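PDB 3NT8: ancylostoma secreted protein 1 from Necator americanus, which is a secreted two-CAP-domain protein of the human hookworm, associated with the transition of infective larvae to parasitism. Local coordinates for residues R48-K53 with E210-C214; T157-C162 with S174-G179; V244-R249 with S326-W330. Residues are numbered along the deposited sequence.

Contact 1: R48-K53 with E210-C214; sequences RRRVAK and EDGLC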
loop_
_atom_site.group_PDB
_atom_site.type_symbol
_atom_site.label_atom_id
_atom_site.label_comp_id
_atom_site.label_asym_id
_atom_site.label_seq_id
_atom_site.Cartn_x
_atom_site.Cartn_y
_atom_site.Cartn_z
ATOM N N ARG A 48 -17.236 4.746 7.330
ATOM C CA ARG A 48 -16.297 3.590 7.420
ATOM C C ARG A 48 -16.843 2.394 8.250
ATOM O O ARG A 48 -16.561 1.219 7.923
ATOM C CB ARG A 48 -14.898 4.025 7.890
ATOM C CG ARG A 48 -14.182 4.955 6.890
ATOM C CD ARG A 48 -12.980 5.789 7.448
ATOM N NE ARG A 48 -11.864 4.915 7.739
ATOM C CZ ARG A 48 -10.920 4.564 6.865
ATOM N NH1 ARG A 48 -10.885 5.116 5.622
ATOM N NH2 ARG A 48 -9.993 3.715 7.264
ATOM N N ARG A 49 -17.609 2.701 9.298
ATOM C CA ARG A 49 -18.119 1.729 10.251
ATOM C C ARG A 49 -19.267 0.984 9.605
ATOM O O ARG A 49 -19.379 -0.205 9.811
ATOM C CB ARG A 49 -18.571 2.395 11.548
ATOM C CG ARG A 49 -19.064 1.423 12.617
ATOM C CD ARG A 49 -19.444 2.176 13.866
ATOM N NE ARG A 49 -18.306 2.228 14.787
ATOM C CZ ARG A 49 -17.688 3.339 15.191
ATOM N NH1 ARG A 49 -18.073 4.536 14.780
ATOM N NH2 ARG A 49 -16.684 3.245 16.034
ATOM N N ARG A 50 -20.102 1.708 8.840
ATOM C CA ARG A 50 -21.115 1.100 8.019
ATOM C C ARG A 50 -20.574 0.074 7.063
ATOM O O ARG A 50 -21.212 -0.957 6.880
ATOM C CB ARG A 50 -21.991 2.110 7.290
ATOM C CG ARG A 50 -22.917 2.907 8.189
ATOM C CD ARG A 50 -23.863 3.724 7.382
ATOM N NE ARG A 50 -24.810 2.946 6.554
ATOM C CZ ARG A 50 -25.961 2.344 6.957
ATOM N NH1 ARG A 50 -26.354 2.328 8.235
ATOM N NH2 ARG A 50 -26.746 1.710 6.058
ATOM N N VAL A 51 -19.433 0.328 6.446
ATOM C CA VAL A 51 -18.840 -0.608 5.515
ATOM C C VAL A 51 -18.341 -1.815 6.246
ATOM O O VAL A 51 -18.662 -2.976 5.869
ATOM C CB VAL A 51 -17.668 0.029 4.719
ATOM C CG1 VAL A 51 -16.989 -1.037 3.798
ATOM C CG2 VAL A 51 -18.160 1.200 3.893
ATOM N N ALA A 52 -17.534 -1.556 7.273
ATOM C CA ALA A 52 -16.996 -2.584 8.142
ATOM C C ALA A 52 -18.048 -3.574 8.593
ATOM O O ALA A 52 -17.785 -4.767 8.535
ATOM C CB ALA A 52 -16.318 -1.987 9.298
ATOM N N LYS A 53 -19.206 -3.058 9.045
ATOM C CA LYS A 53 -20.378 -3.834 9.539
ATOM C C LYS A 53 -21.198 -4.528 8.427
ATOM O O LYS A 53 -22.034 -5.387 8.726
ATOM C CB LYS A 53 -21.297 -2.940 10.362
ATOM C CG LYS A 53 -20.719 -2.581 11.701
ATOM C CD LYS A 53 -21.779 -2.241 12.735
ATOM C CE LYS A 53 -21.172 -2.185 14.178
ATOM N NZ LYS A 53 -22.009 -1.287 15.055
ATOM N N GLU A 210 -12.962 -0.260 18.461
ATOM C CA GLU A 210 -14.147 0.483 18.898
ATOM C C GLU A 210 -15.297 0.189 17.968
ATOM O O GLU A 210 -15.377 0.759 16.878
ATOM C CB GLU A 210 -13.885 1.975 18.871
ATOM C CG GLU A 210 -13.219 2.482 20.108
ATOM C CD GLU A 210 -12.959 3.950 20.049
ATOM O OE1 GLU A 210 -13.763 4.664 19.375
ATOM O OE2 GLU A 210 -11.964 4.373 20.692
ATOM N N ASP A 211 -16.209 -0.677 18.402
ATOM C CA ASP A 211 -17.434 -1.001 17.634
ATOM C C ASP A 211 -17.118 -1.223 16.133
ATOM O O ASP A 211 -17.621 -0.513 15.258
ATOM C CB ASP A 211 -18.570 0.040 17.915
ATOM C CG ASP A 211 -19.900 -0.335 17.248
ATOM O OD1 ASP A 211 -20.221 -1.549 17.121
ATOM O OD2 ASP A 211 -20.656 0.587 16.849
ATOM N N GLY A 212 -16.274 -2.215 15.848
ATOM C CA GLY A 212 -15.945 -2.595 14.454
ATOM C C GLY A 212 -14.852 -1.778 13.756
ATOM O O GLY A 212 -14.463 -2.087 12.625
ATOM N N LEU A 213 -14.364 -0.730 14.417
ATOM C CA LEU A 213 -13.299 0.079 13.836
ATOM C C LEU A 213 -12.043 -0.135 14.628
ATOM O O LEU A 213 -12.050 -0.024 15.867
ATOM C CB LEU A 213 -13.635 1.607 13.759
ATOM C CG LEU A 213 -14.736 2.076 12.774
ATOM C CD1 LEU A 213 -15.025 3.589 12.886
ATOM C CD2 LEU A 213 -14.394 1.677 11.352
ATOM N N CYS A 214 -10.971 -0.477 13.919
ATOM C CA CYS A 214 -9.666 -0.564 14.560
ATOM C C CYS A 214 -9.133 0.796 14.926
ATOM O O CYS A 214 -9.422 1.751 14.242
ATOM C CB CYS A 214 -8.675 -1.329 13.663
ATOM S SG CYS A 214 -9.176 -3.046 13.474
#
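Glu210 opens a tight turn against the end of helix 34-52. Glu210 O accepts a hydrogen bond from Arg49 NH2 at 2.9 Å. The Glu210 carboxylate turns to another partner, Lys71, through a salt bridge. Asp211 follows with both backbone and side chain engaged. Arg49 NE donates to Asp211 O at 2.9 Å, so one guanidinium edge reads two successive carbonyls. Lys53 NZ lies 2.7 Å from Asp211 OD1 in a salt bridge. Arg49 NE is also 3.5 Å from Asp211 OD2, but that oxygen is well out of the guanidinium plane and the attraction is of charges alone. Glu210 to Leu213 form a type I' beta turn, which joins the two short strands of a beta hairpin. This hairpin, tied by a disulfide from Cys214 to Cys201, docks on helix 34-52 of the first CAP domain. Gly212 suits the turn with its positive phi of 83°. Gly212 O rests 3.8 Å from Ala52 CB, and the backbones come close here. Leu213 points toward the helix. Leu213 CD1 covers one face of the Arg49 guanidinium, 3.5 Å from Arg49 CZ, while Leu213 CD2 packs 4.2 Å from Arg48 CB. The polar end of Arg48 bonds instead to the carbonyls of Met152, Tyr70 and Tyr154. Cys214 carries the strand on.

Contact 2: T157-C162 with S174-G179; sequences TTKLGC and SCIYNG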
loop_
_atom_site.group_PDB
_atom_site.type_symbol
_atom_site.label_atom_id
_atom_site.label_comp_id
_atom_site.label_asym_id
_atom_site.label_seq_id
_atom_site.Cartn_x
_atom_site.Cartn_y
_atom_site.Cartn_z
ATOM N N THR A 157 -5.786 3.628 6.073
ATOM C CA THR A 157 -5.709 5.071 6.455
ATOM C C THR A 157 -6.060 5.249 7.921
ATOM O O THR A 157 -6.999 4.657 8.404
ATOM C CB THR A 157 -6.649 5.915 5.581
ATOM O OG1 THR A 157 -6.254 5.703 4.218
ATOM C CG2 THR A 157 -6.533 7.382 5.871
ATOM N N THR A 158 -5.296 6.070 8.616
ATOM C CA THR A 158 -5.526 6.360 10.016
ATOM C C THR A 158 -5.668 7.880 10.292
ATOM O O THR A 158 -6.183 8.274 11.349
ATOM C CB THR A 158 -4.324 5.857 10.844
ATOM O OG1 THR A 158 -3.123 6.451 10.328
ATOM C CG2 THR A 158 -4.220 4.301 10.771
ATOM N N LYS A 159 -5.177 8.731 9.381
ATOM C CA LYS A 159 -5.190 10.188 9.658
ATOM C C LYS A 159 -5.944 11.008 8.608
ATOM O O LYS A 159 -5.881 10.715 7.401
ATOM C CB LYS A 159 -3.783 10.743 9.822
ATOM C CG LYS A 159 -3.116 10.460 11.171
ATOM C CD LYS A 159 -1.894 11.365 11.494
ATOM C CE LYS A 159 -0.587 10.950 10.848
ATOM N NZ LYS A 159 0.038 9.722 11.453
ATOM N N LEU A 160 -6.638 12.047 9.077
ATOM C CA LEU A 160 -7.523 12.849 8.241
ATOM C C LEU A 160 -7.221 14.343 8.437
ATOM O O LEU A 160 -7.000 14.769 9.573
ATOM C CB LEU A 160 -8.989 12.599 8.632
ATOM C CG LEU A 160 -10.011 13.441 7.863
ATOM C CD1 LEU A 160 -9.977 13.111 6.409
ATOM C CD2 LEU A 160 -11.456 13.354 8.416
ATOM N N GLY A 161 -7.234 15.126 7.349
ATOM C CA GLY A 161 -7.129 16.590 7.456
ATOM C C GLY A 161 -7.995 17.281 6.423
ATOM O O GLY A 161 -7.813 17.070 5.215
ATOM N N CYS A 162 -8.953 18.087 6.881
ATOM C CA CYS A 162 -9.831 18.775 5.921
ATOM C C CYS A 162 -9.906 20.294 6.228
ATOM O O CYS A 162 -9.688 20.697 7.389
ATOM C CB CYS A 162 -11.251 18.175 5.880
ATOM S SG CYS A 162 -11.496 16.394 5.792
ATOM N N SER A 174 -11.979 20.401 0.667
ATOM C CA SER A 174 -10.904 19.448 0.345
ATOM C C SER A 174 -10.506 18.665 1.616
ATOM O O SER A 174 -10.634 19.148 2.683
ATOM C CB SER A 174 -9.662 20.120 -0.299
ATOM O OG SER A 174 -8.698 19.126 -0.754
ATOM N N CYS A 175 -10.056 17.431 1.444
ATOM C CA CYS A 175 -9.594 16.580 2.553
ATOM C C CYS A 175 -8.406 15.864 1.990
ATOM O O CYS A 175 -8.389 15.531 0.807
ATOM C CB CYS A 175 -10.648 15.523 2.990
ATOM S SG CYS A 175 -12.120 16.093 3.822
ATOM N N ILE A 176 -7.405 15.659 2.856
ATOM C CA ILE A 176 -6.219 14.873 2.541
ATOM C C ILE A 176 -6.111 13.717 3.520
ATOM O O ILE A 176 -6.643 13.797 4.637
ATOM C CB ILE A 176 -4.876 15.702 2.593
ATOM C CG1 ILE A 176 -4.817 16.595 3.808
ATOM C CG2 ILE A 176 -4.662 16.527 1.363
ATOM C CD1 ILE A 176 -3.444 17.061 4.050
ATOM N N TYR A 177 -5.439 12.649 3.099
ATOM C CA TYR A 177 -5.484 11.357 3.820
ATOM C C TYR A 177 -4.114 10.756 3.786
ATOM O O TYR A 177 -3.478 10.803 2.755
ATOM C CB TYR A 177 -6.442 10.371 3.113
ATOM C CG TYR A 177 -7.821 10.898 2.904
ATOM C CD1 TYR A 177 -8.883 10.500 3.740
ATOM C CD2 TYR A 177 -8.106 11.717 1.840
ATOM C CE1 TYR A 177 -10.153 10.955 3.502
ATOM C CE2 TYR A 177 -9.389 12.159 1.612
ATOM C CZ TYR A 177 -10.407 11.768 2.438
ATOM O OH TYR A 177 -11.665 12.238 2.273
ATOM N N ASN A 178 -3.655 10.179 4.890
ATOM C CA ASN A 178 -2.346 9.589 4.942
ATOM C C ASN A 178 -2.274 8.160 4.331
ATOM O O ASN A 178 -1.347 7.391 4.650
ATOM C CB ASN A 178 -1.814 9.555 6.383
ATOM C CG ASN A 178 -2.579 8.549 7.287
ATOM O OD1 ASN A 178 -3.726 8.184 7.002
ATOM N ND2 ASN A 178 -1.941 8.124 8.393
ATOM N N GLY A 179 -3.249 7.806 3.494
ATOM C CA GLY A 179 -3.195 6.534 2.785
ATOM C C GLY A 179 -3.702 6.768 1.375
ATOM O O GLY A 179 -4.530 7.683 1.134
HETATM O O HOH W 1 -7.312 6.944 2.093
#
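Leu160 CD1 packs 3.6 Å from Tyr177 CE1 and 4.2 Å from Cys175 CB. These side chains share one face of an antiparallel beta hairpin, strands 159-167 and 170-177, in the central sheet of the first CAP domain. The Cys162-Cys175 disulfide lies on that same face and joins a non-hydrogen-bonded pair with CA atoms 4.0 Å apart. Phe40 and His44 of helix 34-52 cover this face, and Tyr177 OH bonds to His44 NE2. Gly161 and Ile176 form the hydrogen-bonded pair: Gly161 N to Ile176 O is 3.1 Å, and Ile176 N to Gly161 O is 2.8 Å. Ile176 points to the other face, onto Met78 and Leu82. Beyond Tyr177 the backbone pairing fades to one weak bond, Asn178 N to Lys159 O at 3.4 Å, and the Asn178 side chain takes over. Asn178 OD1 accepts from Thr158 N at 3.1 Å and Lys159 N at 2.8 Å, and Asn178 ND2 donates to Thr158 OG1 at 2.8 Å. At the far end a water bridges Thr157 OG1, at 2.7 Å, and Gly179 O, at 3.0 Å.

Contact 3: V244-R249 with S326-W330; sequences VHNEFR and SQLWW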
loop_
_atom_site.group_PDB
_atom_site.type_symbol
_atom_site.label_atom_id
_atom_site.label_comp_id
_atom_site.label_asym_id
_atom_site.label_seq_id
_atom_site.Cartn_x
_atom_site.Cartn_y
_atom_site.Cartn_z
ATOM N N VAL A 244 7.061 -9.380 4.245
ATOM C CA VAL A 244 6.208 -9.434 3.050
ATOM C C VAL A 244 6.794 -10.358 1.977
ATOM O O VAL A 244 6.073 -11.145 1.370
ATOM C CB VAL A 244 5.856 -8.048 2.475
ATOM C CG1 VAL A 244 4.985 -8.212 1.202
ATOM C CG2 VAL A 244 5.083 -7.205 3.507
ATOM N N HIS A 245 8.102 -10.315 1.778
ATOM C CA HIS A 245 8.749 -11.283 0.872
ATOM C C HIS A 245 8.558 -12.704 1.274
ATOM O O HIS A 245 8.065 -13.531 0.474
ATOM C CB HIS A 245 10.218 -10.991 0.630
ATOM C CG HIS A 245 10.433 -9.900 -0.391
ATOM N ND1 HIS A 245 10.020 -8.589 -0.193
ATOM C CD2 HIS A 245 11.011 -9.928 -1.618
ATOM C CE1 HIS A 245 10.334 -7.865 -1.251
ATOM N NE2 HIS A 245 10.921 -8.656 -2.137
ATOM N N ASN A 246 8.946 -13.001 2.499
ATOM C CA ASN A 246 8.896 -14.360 3.003
ATOM C C ASN A 246 7.540 -14.971 3.088
ATOM O O ASN A 246 7.428 -16.152 2.844
ATOM C CB ASN A 246 9.652 -14.519 4.329
ATOM C CG ASN A 246 11.154 -14.755 4.109
ATOM O OD1 ASN A 246 11.499 -15.473 3.207
ATOM N ND2 ASN A 246 12.037 -14.155 4.941
ATOM N N GLU A 247 6.534 -14.160 3.448
ATOM C CA GLU A 247 5.205 -14.619 3.547
ATOM C C GLU A 247 4.605 -14.979 2.178
ATOM O O GLU A 247 3.809 -15.903 2.065
ATOM C CB GLU A 247 4.346 -13.574 4.249
ATOM C CG GLU A 247 4.603 -13.524 5.722
ATOM C CD GLU A 247 3.550 -12.772 6.509
ATOM O OE1 GLU A 247 2.618 -12.169 5.917
ATOM O OE2 GLU A 247 3.660 -12.789 7.748
ATOM N N PHE A 248 4.981 -14.220 1.158
ATOM C CA PHE A 248 4.613 -14.544 -0.186
ATOM C C PHE A 248 5.355 -15.796 -0.688
ATOM O O PHE A 248 4.739 -16.661 -1.333
ATOM C CB PHE A 248 4.865 -13.357 -1.099
ATOM C CG PHE A 248 3.775 -12.292 -1.117
ATOM C CD1 PHE A 248 2.432 -12.636 -1.164
ATOM C CD2 PHE A 248 4.123 -10.924 -1.236
ATOM C CE1 PHE A 248 1.372 -11.659 -1.254
ATOM C CE2 PHE A 248 3.078 -9.931 -1.319
ATOM C CZ PHE A 248 1.685 -10.341 -1.354
ATOM N N ARG A 249 6.645 -15.919 -0.389
ATOM C CA ARG A 249 7.372 -17.128 -0.783
ATOM C C ARG A 249 6.822 -18.366 -0.048
ATOM O O ARG A 249 6.822 -19.470 -0.606
ATOM C CB ARG A 249 8.844 -16.974 -0.453
ATOM C CG ARG A 249 9.565 -16.090 -1.437
ATOM C CD ARG A 249 10.905 -15.633 -0.945
ATOM N NE ARG A 249 11.898 -16.677 -1.087
ATOM C CZ ARG A 249 12.589 -16.899 -2.194
ATOM N NH1 ARG A 249 12.388 -16.131 -3.294
ATOM N NH2 ARG A 249 13.456 -17.891 -2.237
ATOM N N SER A 326 6.271 -4.097 -2.626
ATOM C CA SER A 326 6.336 -5.532 -2.574
ATOM C C SER A 326 5.105 -6.208 -3.214
ATOM O O SER A 326 5.245 -7.185 -3.943
ATOM C CB SER A 326 6.537 -5.935 -1.118
ATOM O OG SER A 326 7.843 -5.560 -0.715
ATOM N N GLN A 327 3.915 -5.645 -2.953
ATOM C CA GLN A 327 2.668 -6.270 -3.400
ATOM C C GLN A 327 2.476 -6.030 -4.890
ATOM O O GLN A 327 1.983 -6.908 -5.575
ATOM C CB GLN A 327 1.449 -5.732 -2.601
ATOM C CG GLN A 327 1.424 -6.251 -1.100
ATOM C CD GLN A 327 0.415 -5.442 -0.240
ATOM O OE1 GLN A 327 0.167 -4.258 -0.501
ATOM N NE2 GLN A 327 -0.174 -6.083 0.744
ATOM N N LEU A 328 2.811 -4.822 -5.362
ATOM C CA LEU A 328 2.697 -4.483 -6.803
ATOM C C LEU A 328 3.641 -5.377 -7.608
ATOM O O LEU A 328 3.260 -5.864 -8.691
ATOM C CB LEU A 328 2.989 -2.998 -7.084
ATOM C CG LEU A 328 1.823 -2.045 -6.739
ATOM C CD1 LEU A 328 2.181 -0.485 -6.696
ATOM C CD2 LEU A 328 0.537 -2.307 -7.606
ATOM N N TRP A 329 4.838 -5.598 -7.105
ATOM C CA TRP A 329 5.741 -6.568 -7.768
ATOM C C TRP A 329 5.150 -7.984 -7.796
ATOM O O TRP A 329 5.168 -8.624 -8.877
ATOM C CB TRP A 329 7.070 -6.626 -7.104
ATOM C CG TRP A 329 7.820 -5.344 -7.112
ATOM C CD1 TRP A 329 7.741 -4.365 -8.032
ATOM C CD2 TRP A 329 8.819 -4.929 -6.147
ATOM N NE1 TRP A 329 8.608 -3.338 -7.682
ATOM C CE2 TRP A 329 9.262 -3.660 -6.529
ATOM C CE3 TRP A 329 9.355 -5.502 -4.990
ATOM C CZ2 TRP A 329 10.222 -2.948 -5.798
ATOM C CZ3 TRP A 329 10.280 -4.742 -4.235
ATOM C CH2 TRP A 329 10.691 -3.510 -4.644
ATOM N N TRP A 330 4.639 -8.455 -6.632
ATOM C CA TRP A 330 4.073 -9.787 -6.481
ATOM C C TRP A 330 2.821 -10.038 -7.320
ATOM O O TRP A 330 2.653 -11.154 -7.860
ATOM C CB TRP A 330 3.803 -10.122 -4.997
ATOM C CG TRP A 330 3.525 -11.588 -4.775
ATOM C CD1 TRP A 330 2.292 -12.192 -4.681
ATOM C CD2 TRP A 330 4.494 -12.669 -4.670
ATOM N NE1 TRP A 330 2.438 -13.565 -4.505
ATOM C CE2 TRP A 330 3.776 -13.867 -4.474
ATOM C CE3 TRP A 330 5.897 -12.726 -4.694
ATOM C CZ2 TRP A 330 4.414 -15.101 -4.331
ATOM C CZ3 TRP A 330 6.515 -13.945 -4.547
ATOM C CH2 TRP A 330 5.784 -15.109 -4.365
#
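This is a helix-helix contact built on aromatic stacking, inside the second CAP domain. Segments 244-249 and 326-330, on helices 235-253 and 318-330, run in roughly the same direction, crossing at -31° with axes 10.8 Å apart. This spacing leaves room for large side chains. Phe248 and Trp330 fill much of it. The Phe248 ring stacks face to face on the five-membered ring of Trp330, with centroids 3.7 Å apart and planes at 5°. Phe248 CB sits over the six-membered ring of Trp330 in a CH-pi contact, 3.5 Å from its centroid. Trp330 NE1 hydrogen-bonds to Glu257. One turn back, where the helices come closer, the small Ser326 meets Val244: CG1 of Val244 is 3.6 Å from CB of Ser326. Gln327 CG touches the edge of the Phe248 ring. On the other flank, His245 hydrogen-bonds through ND1 to Phe241 O and through NE2 to Tyr387 OH, and Trp329 stacks on His358. Between these two residues the rings meet at their edges, with His245 CE1 4.3 Å from Trp329 CZ3.

Overall arrangement
Contacts 1 and 2 both belong to the N-terminal half of the chain, and contact 3 lies in the second CAP domain. The centres of contacts 1 and 2 are about 17 Å apart. They touch where Arg48 NH2 packs 3.3 Å from Thr157 O. Helix 34-52 links them, since it carries residues 48-53 and also covers one face of the hairpin in contact 2. Contact 2 falls in sequence between the two segments of contact 1. Contact 3 is separate: its centre is about 28 Å from that of contact 1 and about 27 Å from that of contact 2. Strand 213-215 of contact 1 leads along the chain to helix 235-253 of contact 3.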